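PDB 5T87: CdiI immunity protein from Cupriavidus taiwanensis, which binds the CdiA toxin of a contact-dependent growth inhibition system and probably neutralises it, protecting the cell from its own or a sibling's toxin. Local coordinates for residues 31-36 / 67-72; 41-46 / 79-84; 58-63 / 95-100; 73-78 / 110-115; 88-93 / 104-109. One frame throughout, in Å; residues are numbered along the deposited sequence.

Interaction 1: residues 31-36 / 67-72; sequences ACLSIA and VTCVGH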
# COMPACT_ATOMS: atom_id res chain seq x y z
N ALA A 31 -8.01 9.08 -4.80
CA ALA A 31 -6.96 9.81 -5.52
C ALA A 31 -5.57 9.26 -5.21
O ALA A 31 -4.82 8.91 -6.12
CB ALA A 31 -7.02 11.29 -5.19
N CYS A 32 -5.25 9.14 -3.92
CA CYS A 32 -4.00 8.52 -3.50
C CYS A 32 -3.80 7.17 -4.13
O CYS A 32 -2.74 6.86 -4.62
CB CYS A 32 -3.92 8.41 -1.99
SG CYS A 32 -3.78 10.03 -1.19
N LEU A 33 -4.84 6.34 -4.13
CA LEU A 33 -4.70 5.01 -4.71
C LEU A 33 -4.64 5.01 -6.23
O LEU A 33 -3.92 4.19 -6.81
CB LEU A 33 -5.80 4.09 -4.22
CG LEU A 33 -5.58 3.58 -2.80
CD1 LEU A 33 -6.88 2.96 -2.31
CD2 LEU A 33 -4.42 2.59 -2.72
N SER A 34 -5.36 5.92 -6.88
CA SER A 34 -5.27 6.04 -8.33
C SER A 34 -3.82 6.39 -8.75
O SER A 34 -3.27 5.83 -9.71
CB SER A 34 -6.25 7.08 -8.85
OG SER A 34 -6.37 6.98 -10.26
N ILE A 35 -3.22 7.29 -7.99
CA ILE A 35 -1.81 7.61 -8.12
C ILE A 35 -0.96 6.37 -7.88
O ILE A 35 -0.09 6.04 -8.69
CB ILE A 35 -1.39 8.74 -7.15
CG1 ILE A 35 -1.96 10.08 -7.62
CG2 ILE A 35 0.12 8.83 -7.02
CD1 ILE A 35 -2.02 11.13 -6.53
N ALA A 36 -1.20 5.69 -6.77
CA ALA A 36 -0.36 4.56 -6.40
C ALA A 36 -0.36 3.48 -7.46
O ALA A 36 0.71 2.97 -7.79
CB ALA A 36 -0.78 3.98 -5.07
N VAL A 67 1.39 7.33 2.71
CA VAL A 67 2.68 6.66 2.88
C VAL A 67 2.66 5.27 2.25
O VAL A 67 3.52 4.93 1.49
CB VAL A 67 3.06 6.55 4.36
CG1 VAL A 67 4.27 5.63 4.56
CG2 VAL A 67 3.36 7.93 4.92
N THR A 68 1.64 4.49 2.58
CA THR A 68 1.45 3.17 1.97
C THR A 68 1.44 3.28 0.45
O THR A 68 2.07 2.47 -0.24
CB THR A 68 0.17 2.50 2.54
OG1 THR A 68 0.45 2.02 3.85
CG2 THR A 68 -0.32 1.34 1.68
N CYS A 69 0.76 4.30 -0.07
CA CYS A 69 0.78 4.58 -1.51
C CYS A 69 2.17 4.88 -2.07
O CYS A 69 2.49 4.50 -3.19
CB CYS A 69 -0.17 5.73 -1.84
SG CYS A 69 -1.88 5.20 -1.81
N VAL A 70 3.01 5.56 -1.28
CA VAL A 70 4.41 5.79 -1.69
C VAL A 70 5.12 4.44 -1.81
O VAL A 70 5.93 4.24 -2.73
CB VAL A 70 5.14 6.78 -0.74
CG1 VAL A 70 6.65 6.81 -0.98
CG2 VAL A 70 4.57 8.19 -0.90
N GLY A 71 4.78 3.52 -0.91
CA GLY A 71 5.23 2.13 -0.98
C GLY A 71 4.85 1.45 -2.27
O GLY A 71 5.63 0.70 -2.83
N HIS A 72 3.63 1.73 -2.74
CA HIS A 72 3.15 1.15 -3.98
C HIS A 72 3.88 1.70 -5.18
O HIS A 72 4.26 0.93 -6.07
CB HIS A 72 1.64 1.37 -4.16
CG HIS A 72 0.82 0.68 -3.13
ND1 HIS A 72 1.11 -0.59 -2.69
CD2 HIS A 72 -0.28 1.07 -2.46
CE1 HIS A 72 0.21 -0.96 -1.78
NE2 HIS A 72 -0.63 0.04 -1.62
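Cys32 O is the polar atom gripped at the contact itself, by one firm bond: Ala36 N donates to Cys32 O across one helical turn at 2.9 Å. From the other helix the thiol of Cys69 comes up to the same oxygen, with Cys69 SG 3.4 Å from Cys32 O, so the sulphur lies against the carbonyl group as well as against carbon. Cys69 SG carries the contact: it stands anti to the carbonyl carbon (chi1 -76°) and touches Cys32, Leu33 and Ala36. The methyl of Ala36 touches Cys69 SG at 3.7 Å, the CD2 branch of Leu33 meets the same sulphur at 3.8 Å, and Cys32 contributes its CB. Ala36 CB also packs at 3.7 Å against CB of His72, one turn on from Cys69, and lies at the edge of the imidazole, near its plane. Small residues allow this closeness: the CA atoms of Ala36 and Cys69 are 5.0 Å apart, and the segments of helices 25-38 and 60-76 run almost parallel, 14° apart, with axes 8.8 Å from each other. Helix 42-53 comes between the two in sequence, so the chain returns to run parallel in this mostly helical fold. Leu49 of helix 42-53 covers Cys69 as well. His72 NE2 is hydrogen-bonded to His46 of the CdiA toxin chain, so a core of sulphur and methyl groups, with no clear hydrogen bond of its own, backs a histidine that serves toxin binding.

Interaction 2: residues 41-46 / 79-84; sequences DWEWAF and DLDVAM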
# COMPACT_ATOMS: atom_id res chain seq x y z
N ASP A 41 4.65 8.71 -13.50
CA ASP A 41 5.57 9.82 -13.36
C ASP A 41 5.90 9.96 -11.86
O ASP A 41 5.20 10.67 -11.12
CB ASP A 41 4.90 11.09 -13.92
CG ASP A 41 5.78 12.32 -13.85
OD1 ASP A 41 6.72 12.43 -13.03
OD2 ASP A 41 5.49 13.24 -14.64
N TRP A 42 6.95 9.26 -11.43
CA TRP A 42 7.46 9.30 -10.06
C TRP A 42 7.43 10.70 -9.44
O TRP A 42 6.85 10.89 -8.38
CB TRP A 42 8.89 8.73 -9.95
CG TRP A 42 9.44 8.98 -8.59
CD1 TRP A 42 10.30 9.98 -8.22
CD2 TRP A 42 9.12 8.28 -7.37
NE1 TRP A 42 10.55 9.93 -6.87
CE2 TRP A 42 9.84 8.90 -6.32
CE3 TRP A 42 8.31 7.17 -7.07
CZ2 TRP A 42 9.77 8.47 -5.00
CZ3 TRP A 42 8.25 6.73 -5.75
CH2 TRP A 42 8.98 7.38 -4.74
N GLU A 43 8.06 11.66 -10.08
CA GLU A 43 8.18 12.99 -9.50
C GLU A 43 6.82 13.65 -9.30
O GLU A 43 6.52 14.13 -8.22
CB GLU A 43 9.10 13.89 -10.34
CG GLU A 43 10.56 13.44 -10.33
CD GLU A 43 11.27 13.63 -8.99
OE1 GLU A 43 10.84 14.45 -8.17
OE2 GLU A 43 12.31 12.96 -8.78
N TRP A 44 6.00 13.63 -10.33
CA TRP A 44 4.64 14.18 -10.24
C TRP A 44 3.82 13.51 -9.13
O TRP A 44 3.16 14.18 -8.34
CB TRP A 44 3.94 14.01 -11.59
CG TRP A 44 2.67 14.71 -11.72
CD1 TRP A 44 2.46 15.98 -12.20
CD2 TRP A 44 1.38 14.20 -11.38
NE1 TRP A 44 1.11 16.28 -12.17
CE2 TRP A 44 0.43 15.20 -11.67
CE3 TRP A 44 0.94 12.98 -10.85
CZ2 TRP A 44 -0.93 15.02 -11.45
CZ3 TRP A 44 -0.40 12.80 -10.64
CH2 TRP A 44 -1.33 13.82 -10.93
N ALA A 45 3.88 12.19 -9.08
CA ALA A 45 3.13 11.41 -8.09
C ALA A 45 3.67 11.52 -6.65
O ALA A 45 2.88 11.62 -5.71
CB ALA A 45 3.08 9.96 -8.51
N PHE A 46 5.00 11.47 -6.50
CA PHE A 46 5.67 11.47 -5.18
C PHE A 46 5.39 12.79 -4.48
O PHE A 46 5.03 12.81 -3.32
CB PHE A 46 7.18 11.25 -5.37
CG PHE A 46 8.01 11.25 -4.12
CD1 PHE A 46 7.68 10.46 -3.03
CD2 PHE A 46 9.20 11.98 -4.06
CE1 PHE A 46 8.47 10.44 -1.90
CE2 PHE A 46 10.00 11.97 -2.92
CZ PHE A 46 9.64 11.19 -1.84
N ASP A 79 12.19 3.93 -12.36
CA ASP A 79 12.99 5.16 -12.32
C ASP A 79 12.66 6.11 -11.17
O ASP A 79 12.80 7.33 -11.31
CB ASP A 79 12.93 5.89 -13.68
CG ASP A 79 11.53 6.39 -14.03
OD1 ASP A 79 10.57 6.29 -13.22
OD2 ASP A 79 11.41 6.90 -15.16
N LEU A 80 12.22 5.56 -10.04
CA LEU A 80 12.12 6.37 -8.83
C LEU A 80 13.51 6.91 -8.41
O LEU A 80 14.54 6.32 -8.72
CB LEU A 80 11.48 5.60 -7.67
CG LEU A 80 12.40 4.70 -6.85
CD1 LEU A 80 11.64 4.07 -5.69
CD2 LEU A 80 13.02 3.61 -7.70
N ASP A 81 13.49 8.03 -7.70
CA ASP A 81 14.63 8.53 -6.96
C ASP A 81 14.70 7.80 -5.62
O ASP A 81 14.00 8.14 -4.69
CB ASP A 81 14.48 10.05 -6.76
CG ASP A 81 15.77 10.73 -6.36
OD1 ASP A 81 16.64 10.08 -5.76
OD2 ASP A 81 15.91 11.94 -6.65
N VAL A 82 15.55 6.78 -5.55
CA VAL A 82 15.60 5.87 -4.40
C VAL A 82 15.99 6.62 -3.14
O VAL A 82 15.37 6.46 -2.10
CB VAL A 82 16.60 4.71 -4.62
CG1 VAL A 82 16.75 3.86 -3.37
CG2 VAL A 82 16.18 3.84 -5.81
N ALA A 83 17.04 7.43 -3.23
CA ALA A 83 17.51 8.21 -2.08
C ALA A 83 16.43 9.15 -1.53
O ALA A 83 16.35 9.32 -0.32
CB ALA A 83 18.76 9.00 -2.44
N MSE A 84 15.62 9.74 -2.40
CA MSE A 84 14.57 10.67 -1.97
C MSE A 84 13.45 9.91 -1.31
O MSE A 84 12.94 10.34 -0.26
CB MSE A 84 14.02 11.52 -3.11
CG MSE A 84 15.04 12.53 -3.62
SE MSE A 84 15.58 13.87 -2.25
CE MSE A 84 17.37 13.12 -1.84
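Trp42 lies at the tight end of this contact, its indole laid flat against the backbone and CB of Leu80. With CG anti to the backbone N (chi1 172°), the ring swings toward the 79-84 segment, and Leu80 CB sits over the six-membered ring, 3.7 Å from its centroid and 17° off the normal, a CH-pi contact. Trp42 CD2 is 3.6 Å from Leu80 CB. Over the same face, nearer the pyrrole rim, the backbone N of Asp81 stands 3.6 Å from Trp42 NE1. Phe46 CB covers the opposite indole face, so the ring is sandwiched between its own helix and the incoming loop. Leu73 of helix 60-76 and Ile77 press on it too. The arrangement joins the beginnings of two helices in this mostly helical protein: Asp41 and Asp81 hold the N-cap positions of helices 42-53 and 82-91. Asp41 makes the capping bond, its OD1 accepting from Trp44 N at 3.0 Å from above the carboxylate plane, along a nearly straight N-H (174°). Away from the indole the packing loosens. Phe46 reaches the second helix with its ring tip, CZ 3.8 Å from Met84 O and CE2 4.0 Å from CB of the selenomethionine Met84, whose chain then bends away. On the exposed side, Glu43 folds back at chi2 so that its OE2 lies at the indole edge, in plane, and 4.3 Å from Asp81 OD2. Two like charges this close would probably repel, or raise the proton affinity of one carboxylate, while solvent can soften the effect.

Interaction 3: residues 58-63 / 95-100; sequences RPDSLR and DQAVAS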
# COMPACT_ATOMS: atom_id res chain seq x y z
N ARG A 58 -4.95 16.92 7.93
CA ARG A 58 -5.61 15.72 7.41
C ARG A 58 -5.59 14.61 8.48
O ARG A 58 -4.65 14.54 9.29
CB ARG A 58 -4.92 15.27 6.12
CG ARG A 58 -5.24 16.13 4.91
CD ARG A 58 -6.53 15.63 4.25
NE ARG A 58 -7.13 16.55 3.28
CZ ARG A 58 -6.62 16.85 2.08
NH1 ARG A 58 -7.28 17.72 1.31
NH2 ARG A 58 -5.47 16.32 1.63
N PRO A 59 -6.63 13.76 8.52
CA PRO A 59 -6.71 12.73 9.56
C PRO A 59 -5.65 11.66 9.37
O PRO A 59 -5.21 11.44 8.24
CB PRO A 59 -8.12 12.16 9.39
CG PRO A 59 -8.41 12.36 7.94
CD PRO A 59 -7.77 13.66 7.59
N ASP A 60 -5.24 11.01 10.46
CA ASP A 60 -4.15 10.03 10.45
C ASP A 60 -4.35 8.93 9.42
O ASP A 60 -3.41 8.49 8.78
CB ASP A 60 -3.99 9.40 11.83
CG ASP A 60 -3.45 10.38 12.87
OD1 ASP A 60 -2.85 11.43 12.49
OD2 ASP A 60 -3.60 10.09 14.07
N SER A 61 -5.60 8.50 9.27
CA SER A 61 -5.98 7.51 8.28
C SER A 61 -5.48 7.87 6.89
O SER A 61 -4.92 7.04 6.22
CB SER A 61 -7.51 7.33 8.26
OG SER A 61 -8.17 8.54 7.92
N LEU A 62 -5.66 9.12 6.49
CA LEU A 62 -5.29 9.56 5.14
C LEU A 62 -3.79 9.72 4.96
O LEU A 62 -3.24 9.34 3.91
CB LEU A 62 -5.99 10.86 4.77
CG LEU A 62 -7.48 10.72 4.43
CD1 LEU A 62 -8.04 12.08 4.03
CD2 LEU A 62 -7.72 9.67 3.34
N ARG A 63 -3.14 10.25 5.99
CA ARG A 63 -1.69 10.46 5.99
C ARG A 63 -0.98 9.12 5.90
O ARG A 63 -0.05 8.95 5.12
CB ARG A 63 -1.28 11.22 7.24
CG ARG A 63 -1.87 12.62 7.27
CD ARG A 63 -1.63 13.35 8.56
NE ARG A 63 -0.23 13.66 8.75
CZ ARG A 63 0.52 13.32 9.80
NH1 ARG A 63 0.02 12.64 10.83
NH2 ARG A 63 1.80 13.67 9.82
N ASP A 95 7.32 9.43 14.21
CA ASP A 95 5.97 9.89 14.55
C ASP A 95 4.84 8.88 14.21
O ASP A 95 4.74 8.38 13.09
CB ASP A 95 5.73 11.30 13.99
CG ASP A 95 5.68 11.33 12.50
OD1 ASP A 95 4.61 10.93 12.00
OD2 ASP A 95 6.67 11.77 11.85
N GLN A 96 4.00 8.61 15.21
CA GLN A 96 3.21 7.37 15.26
C GLN A 96 2.05 7.26 14.29
O GLN A 96 1.73 6.16 13.83
CB GLN A 96 2.68 7.16 16.67
CG GLN A 96 3.77 6.95 17.69
CD GLN A 96 3.21 6.60 19.06
OE1 GLN A 96 1.99 6.67 19.29
NE2 GLN A 96 4.10 6.23 19.98
N ALA A 97 1.43 8.39 13.98
CA ALA A 97 0.35 8.45 13.00
C ALA A 97 0.68 7.70 11.70
O ALA A 97 -0.19 7.05 11.11
CB ALA A 97 0.04 9.91 12.68
N VAL A 98 1.94 7.80 11.27
CA VAL A 98 2.37 7.16 10.01
C VAL A 98 3.46 6.10 10.13
O VAL A 98 3.70 5.38 9.15
CB VAL A 98 2.76 8.23 8.98
CG1 VAL A 98 1.53 9.05 8.61
CG2 VAL A 98 3.87 9.14 9.49
N ALA A 99 4.07 5.96 11.30
CA ALA A 99 5.21 5.05 11.50
C ALA A 99 4.98 3.67 10.91
O ALA A 99 5.80 3.16 10.16
CB ALA A 99 5.56 4.94 12.97
N SER A 100 3.86 3.07 11.24
CA SER A 100 3.58 1.70 10.85
C SER A 100 3.57 1.50 9.31
O SER A 100 4.18 0.55 8.79
CB SER A 100 2.27 1.26 11.51
OG SER A 100 1.70 0.17 10.81
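Arg63 CB starts the contact by resting on Val98, 3.8 Å from the CG1 methyl, which also touches the arginine's backbone carbon at 3.7 Å. From there CG stands anti to the carbonyl carbon (chi1 -64°) and the chain runs extended through chi2 before bending at chi3 (68°), which turns the guanidinium toward Asp60, at the start of its own helix. The same Val98 CG1 lies over one face of that group. NE looks to the carbonyl of Ala53, a weak hydrogen bond outside the two segments. NH1 comes to 3.3 Å from Ala97 CB and also forms a salt bridge with Asp60 OD1 at 3.5 Å, the oxygen lying in the guanidinium plane, at its edge. Asp60 OD1 itself touches Ala97 CB at 3.3 Å, so this one methyl sits against both partners of the ion pair. NH2 ends 4.5 Å from Asp95 OD1, opposite charges near each other but beyond a salt bridge. The contact joins the first turns of helices 60-76 and 96-114. No hydrogen bond crosses between the segments; an arginine held by its own helix's Asp60 lies on alanine and valine, and Asp95 probably adds a mild, long-range attraction.

Interaction 4: residues 73-78 / 110-115; sequences LARRIH and RIFRMS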
# COMPACT_ATOMS: atom_id res chain seq x y z
N LEU A 73 4.07 3.01 -5.21
CA LEU A 73 4.86 3.62 -6.29
C LEU A 73 6.23 2.98 -6.39
O LEU A 73 6.66 2.61 -7.47
CB LEU A 73 5.06 5.10 -6.07
CG LEU A 73 3.91 6.02 -6.40
CD1 LEU A 73 4.41 7.46 -6.30
CD2 LEU A 73 3.39 5.74 -7.80
N ALA A 74 6.90 2.86 -5.25
CA ALA A 74 8.24 2.28 -5.18
C ALA A 74 8.29 0.86 -5.75
O ALA A 74 9.22 0.51 -6.48
CB ALA A 74 8.73 2.27 -3.74
N ARG A 75 7.30 0.07 -5.39
CA ARG A 75 7.12 -1.26 -5.94
C ARG A 75 7.03 -1.27 -7.48
O ARG A 75 7.60 -2.14 -8.13
CB ARG A 75 5.87 -1.93 -5.31
CG ARG A 75 5.39 -3.18 -6.02
CD ARG A 75 4.40 -3.97 -5.18
NE ARG A 75 3.13 -3.27 -4.89
CZ ARG A 75 2.15 -3.04 -5.77
NH1 ARG A 75 2.26 -3.40 -7.05
NH2 ARG A 75 1.04 -2.42 -5.37
N ARG A 76 6.32 -0.28 -8.03
CA ARG A 76 5.94 -0.32 -9.44
C ARG A 76 6.88 0.37 -10.40
O ARG A 76 7.01 -0.09 -11.53
CB ARG A 76 4.55 0.30 -9.63
CG ARG A 76 3.40 -0.57 -9.13
CD ARG A 76 2.08 -0.16 -9.77
NE ARG A 76 1.89 1.28 -9.72
CZ ARG A 76 1.97 2.14 -10.74
NH1 ARG A 76 2.21 1.73 -11.98
NH2 ARG A 76 1.78 3.43 -10.51
N ILE A 77 7.55 1.43 -9.95
CA ILE A 77 8.24 2.38 -10.86
C ILE A 77 9.78 2.26 -10.88
O ILE A 77 10.44 2.60 -9.89
CB ILE A 77 7.77 3.83 -10.54
CG1 ILE A 77 6.27 3.94 -10.87
CG2 ILE A 77 8.60 4.87 -11.31
CD1 ILE A 77 5.70 5.33 -10.77
N HIS A 78 10.35 1.83 -12.02
CA HIS A 78 11.79 1.54 -12.11
C HIS A 78 12.65 2.77 -11.87
O HIS A 78 13.68 2.69 -11.23
CB HIS A 78 12.17 0.89 -13.46
CG HIS A 78 13.48 0.13 -13.43
ND1 HIS A 78 14.71 0.75 -13.36
CD2 HIS A 78 13.73 -1.21 -13.48
CE1 HIS A 78 15.67 -0.17 -13.36
NE2 HIS A 78 15.10 -1.36 -13.43
N ARG A 110 12.83 -1.62 -0.16
CA ARG A 110 13.99 -2.50 -0.03
C ARG A 110 13.89 -3.76 -0.91
O ARG A 110 14.89 -4.25 -1.43
CB ARG A 110 14.20 -2.90 1.44
CG ARG A 110 14.43 -1.73 2.41
CD ARG A 110 15.87 -1.27 2.46
NE ARG A 110 16.07 0.07 3.06
CZ ARG A 110 16.04 0.35 4.37
NH1 ARG A 110 16.26 1.61 4.78
NH2 ARG A 110 15.76 -0.59 5.28
N ILE A 111 12.67 -4.28 -1.08
CA ILE A 111 12.45 -5.51 -1.85
C ILE A 111 12.53 -5.20 -3.34
O ILE A 111 13.36 -5.78 -4.06
CB ILE A 111 11.07 -6.13 -1.52
CG1 ILE A 111 11.05 -6.73 -0.10
CG2 ILE A 111 10.65 -7.16 -2.57
CD1 ILE A 111 11.66 -8.12 0.04
N PHE A 112 11.67 -4.31 -3.80
CA PHE A 112 11.49 -4.07 -5.23
C PHE A 112 12.58 -3.22 -5.86
O PHE A 112 12.74 -3.26 -7.07
CB PHE A 112 10.11 -3.46 -5.51
CG PHE A 112 9.00 -4.45 -5.39
CD1 PHE A 112 8.68 -5.27 -6.45
CD2 PHE A 112 8.32 -4.60 -4.19
CE1 PHE A 112 7.68 -6.22 -6.34
CE2 PHE A 112 7.32 -5.55 -4.07
CZ PHE A 112 7.00 -6.37 -5.14
N ARG A 113 13.31 -2.46 -5.05
CA ARG A 113 14.27 -1.50 -5.60
C ARG A 113 15.70 -1.54 -5.07
O ARG A 113 16.54 -0.85 -5.62
CB ARG A 113 13.70 -0.08 -5.45
CG ARG A 113 12.39 0.15 -6.19
CD ARG A 113 12.58 -0.01 -7.69
NE ARG A 113 11.33 -0.22 -8.40
CZ ARG A 113 11.16 -1.02 -9.45
NH1 ARG A 113 12.15 -1.75 -9.95
NH2 ARG A 113 9.96 -1.10 -10.01
N MSE A 114 15.98 -2.33 -4.03
CA MSE A 114 17.35 -2.44 -3.47
C MSE A 114 17.80 -3.88 -3.25
O MSE A 114 18.86 -4.10 -2.66
CB MSE A 114 17.42 -1.63 -2.16
CG MSE A 114 16.75 -0.25 -2.30
SE MSE A 114 16.99 0.99 -0.78
CE MSE A 114 18.93 1.37 -0.96
N SER A 115 17.04 -4.87 -3.76
CA SER A 115 17.34 -6.30 -3.60
C SER A 115 17.16 -7.00 -4.95
O SER A 115 18.07 -7.05 -5.76
CB SER A 115 16.42 -6.97 -2.56
OG SER A 115 16.64 -6.49 -1.24
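Arg113 sets out with CG anti to the carbonyl carbon, bends at chi2 (-63°) and then straightens, which carries its guanidinium to the C-terminal end of helix 60-76. Arg75 has its CG anti to the backbone N (chi1 167°), and so lies alongside Phe112. The polar half of the contact is the arginine at the helix end. Arg113 NE donates to Ala74 O at 2.9 Å, arriving nearly along the C=O axis, though with an N-H...O angle of 145° the bond is bent. Arg113 NH2 lies 3.2 Å from Arg75 O, and one face of the guanidinium is covered by CA of His78, centrally placed above it. Helix 60-76 stops here, Ile77 being the first residue to leave helical geometry, and a positive group among its last carbonyls would be expected to suit the partial negative charge of that end. The apolar half is a CH-pi contact: Arg75 CG stands over the centre of the Phe112 ring, 3.5 Å from its centroid. Arg75 CD follows along the same face, 3.5 Å from Phe112 CE2, before chi3 bends the chain, and the two side chains point the same way with guanidinium and ring planes well tilted from each other. Ile111 CG2 covers the opposite ring face. Leu80 of the loop before helix 82-91 touches both Ala74 and Arg113, and Leu73 packs on helix 42-53. The ends of helices 60-76 and 96-114 thus meet with the CdiA toxin chain along Arg75 and Phe112, through its His48 and Asp54, and with Leu80 and helix 42-53 packed on other sides.

Interaction 5: residues 88-93 / 104-109; sequences FLLSLG and DALDDL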
# COMPACT_ATOMS: atom_id res chain seq x y z
N PHE A 88 12.63 10.25 2.79
CA PHE A 88 11.22 10.48 3.12
C PHE A 88 10.65 9.47 4.12
O PHE A 88 10.14 9.84 5.17
CB PHE A 88 10.38 10.47 1.85
CG PHE A 88 8.92 10.47 2.10
CD1 PHE A 88 8.30 11.61 2.61
CD2 PHE A 88 8.16 9.32 1.88
CE1 PHE A 88 6.94 11.61 2.86
CE2 PHE A 88 6.80 9.33 2.12
CZ PHE A 88 6.19 10.47 2.61
N LEU A 89 10.79 8.19 3.80
CA LEU A 89 10.22 7.16 4.66
C LEU A 89 10.92 7.09 6.02
O LEU A 89 10.26 6.87 7.05
CB LEU A 89 10.26 5.80 3.97
CG LEU A 89 9.42 5.70 2.69
CD1 LEU A 89 9.70 4.39 1.97
CD2 LEU A 89 7.93 5.83 2.99
N LEU A 90 12.24 7.28 6.02
CA LEU A 90 13.00 7.29 7.26
C LEU A 90 12.70 8.50 8.13
O LEU A 90 12.80 8.41 9.36
CB LEU A 90 14.50 7.26 6.97
CG LEU A 90 15.10 5.95 6.46
CD1 LEU A 90 16.57 6.21 6.17
CD2 LEU A 90 14.92 4.80 7.44
N SER A 91 12.36 9.64 7.52
CA SER A 91 12.06 10.85 8.28
C SER A 91 10.76 10.75 9.07
O SER A 91 10.54 11.57 9.96
CB SER A 91 12.04 12.08 7.38
OG SER A 91 10.99 12.02 6.44
N LEU A 92 9.93 9.75 8.76
CA LEU A 92 8.65 9.52 9.46
C LEU A 92 8.69 8.49 10.60
O LEU A 92 7.75 8.41 11.39
CB LEU A 92 7.61 9.05 8.45
CG LEU A 92 7.43 9.90 7.18
CD1 LEU A 92 6.57 9.16 6.17
CD2 LEU A 92 6.86 11.26 7.50
N GLY A 93 9.77 7.70 10.69
CA GLY A 93 9.85 6.61 11.68
C GLY A 93 9.58 6.99 13.13
O GLY A 93 9.19 6.13 13.93
N ASP A 104 6.25 -0.46 6.46
CA ASP A 104 5.82 -1.35 5.37
C ASP A 104 6.11 -0.78 3.99
O ASP A 104 6.28 -1.53 3.02
CB ASP A 104 4.32 -1.64 5.46
CG ASP A 104 3.92 -2.37 6.74
OD1 ASP A 104 4.79 -2.94 7.45
OD2 ASP A 104 2.70 -2.39 7.03
N ALA A 105 6.14 0.55 3.87
CA ALA A 105 6.52 1.19 2.61
C ALA A 105 8.02 0.96 2.35
O ALA A 105 8.44 0.73 1.22
CB ALA A 105 6.18 2.67 2.66
N LEU A 106 8.79 1.02 3.43
CA LEU A 106 10.22 0.74 3.42
C LEU A 106 10.52 -0.72 3.03
O LEU A 106 11.44 -0.98 2.24
CB LEU A 106 10.79 1.05 4.80
CG LEU A 106 12.22 1.54 4.91
CD1 LEU A 106 12.44 2.79 4.06
CD2 LEU A 106 12.52 1.81 6.39
N ASP A 107 9.74 -1.66 3.58
CA ASP A 107 9.74 -3.05 3.11
C ASP A 107 9.57 -3.10 1.60
O ASP A 107 10.30 -3.81 0.92
CB ASP A 107 8.62 -3.88 3.78
CG ASP A 107 8.96 -4.31 5.22
OD1 ASP A 107 10.03 -3.92 5.74
OD2 ASP A 107 8.15 -5.06 5.83
N ASP A 108 8.61 -2.33 1.08
CA ASP A 108 8.34 -2.28 -0.36
C ASP A 108 9.53 -1.73 -1.14
O ASP A 108 9.91 -2.28 -2.18
CB ASP A 108 7.05 -1.48 -0.67
CG ASP A 108 5.78 -2.15 -0.11
OD1 ASP A 108 5.89 -3.24 0.52
OD2 ASP A 108 4.67 -1.60 -0.30
N LEU A 109 10.15 -0.67 -0.62
CA LEU A 109 11.32 -0.06 -1.24
C LEU A 109 12.50 -1.03 -1.31
O LEU A 109 13.06 -1.27 -2.38
CB LEU A 109 11.75 1.20 -0.49
CG LEU A 109 12.78 2.10 -1.18
CD1 LEU A 109 12.25 2.61 -2.52
CD2 LEU A 109 13.18 3.27 -0.29
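All the contacts across this pair are apolar, and Leu89 makes most of them. Its CG stands anti to the carbonyl carbon (chi1 -63°), which spreads the two methyls over helix 96-114: CD2 meets Ala105 CB at 3.6 Å, while CD1 comes within 3.8 Å of Leu106 CD1 and reaches toward Leu109 CD2 at 4.3 Å. Leu106 answers with CD1 against Leu89 CB at 3.7 Å, so the two leucines lie alongside, heading opposite ways. Its second methyl, CD2, meets Leu90 CD2 tip to tip at 4.0 Å, the two side chains nearly perpendicular; Leu90 is exposed to solvent. Helices 82-91 and 96-114 follow each other in the chain, so this is the packing of a helical hairpin, and Val67 of helix 60-76 also touches Leu89. Hydrogen bonds stay within one segment or turn away from the seam. Near the end of the first helix Ser91 OG donates to Phe88 O at 2.7 Å, the donor standing above the carbonyl plane. Salt bridges lie on the toxin side of helix 96-114: Asp108 OD1 pairs with Arg50 and Arg23 of the CdiA toxin chain, and Asp104 OD2 is hydrogen-bonded to Ser21 OG of that chain. Ala105, between these two acids in sequence, turns its methyl inward to Leu89.

In the fold
Of six helices, helix 60-76 takes part in three of the five contacts. Interaction 1, its centre about 3 Å from the centre of the chain, joins that helix to helix 25-38. Interactions 3 and 4 pair helix 60-76 with helix 96-114 at its beginning and its end, their centres about 22 Å apart. Interaction 5 is nested inside the loop closed by interaction 4 and packs helix 82-91 on helix 96-114; interaction 2 brings in helix 42-53 and touches interactions 1, 4 and 5. Segments of interactions 2 and 3 alternate along the chain on opposite sides of its centre. Helices 60-76 and 96-114 both meet the CdiA toxin, so their mutual contacts probably help shape the toxin-binding surface.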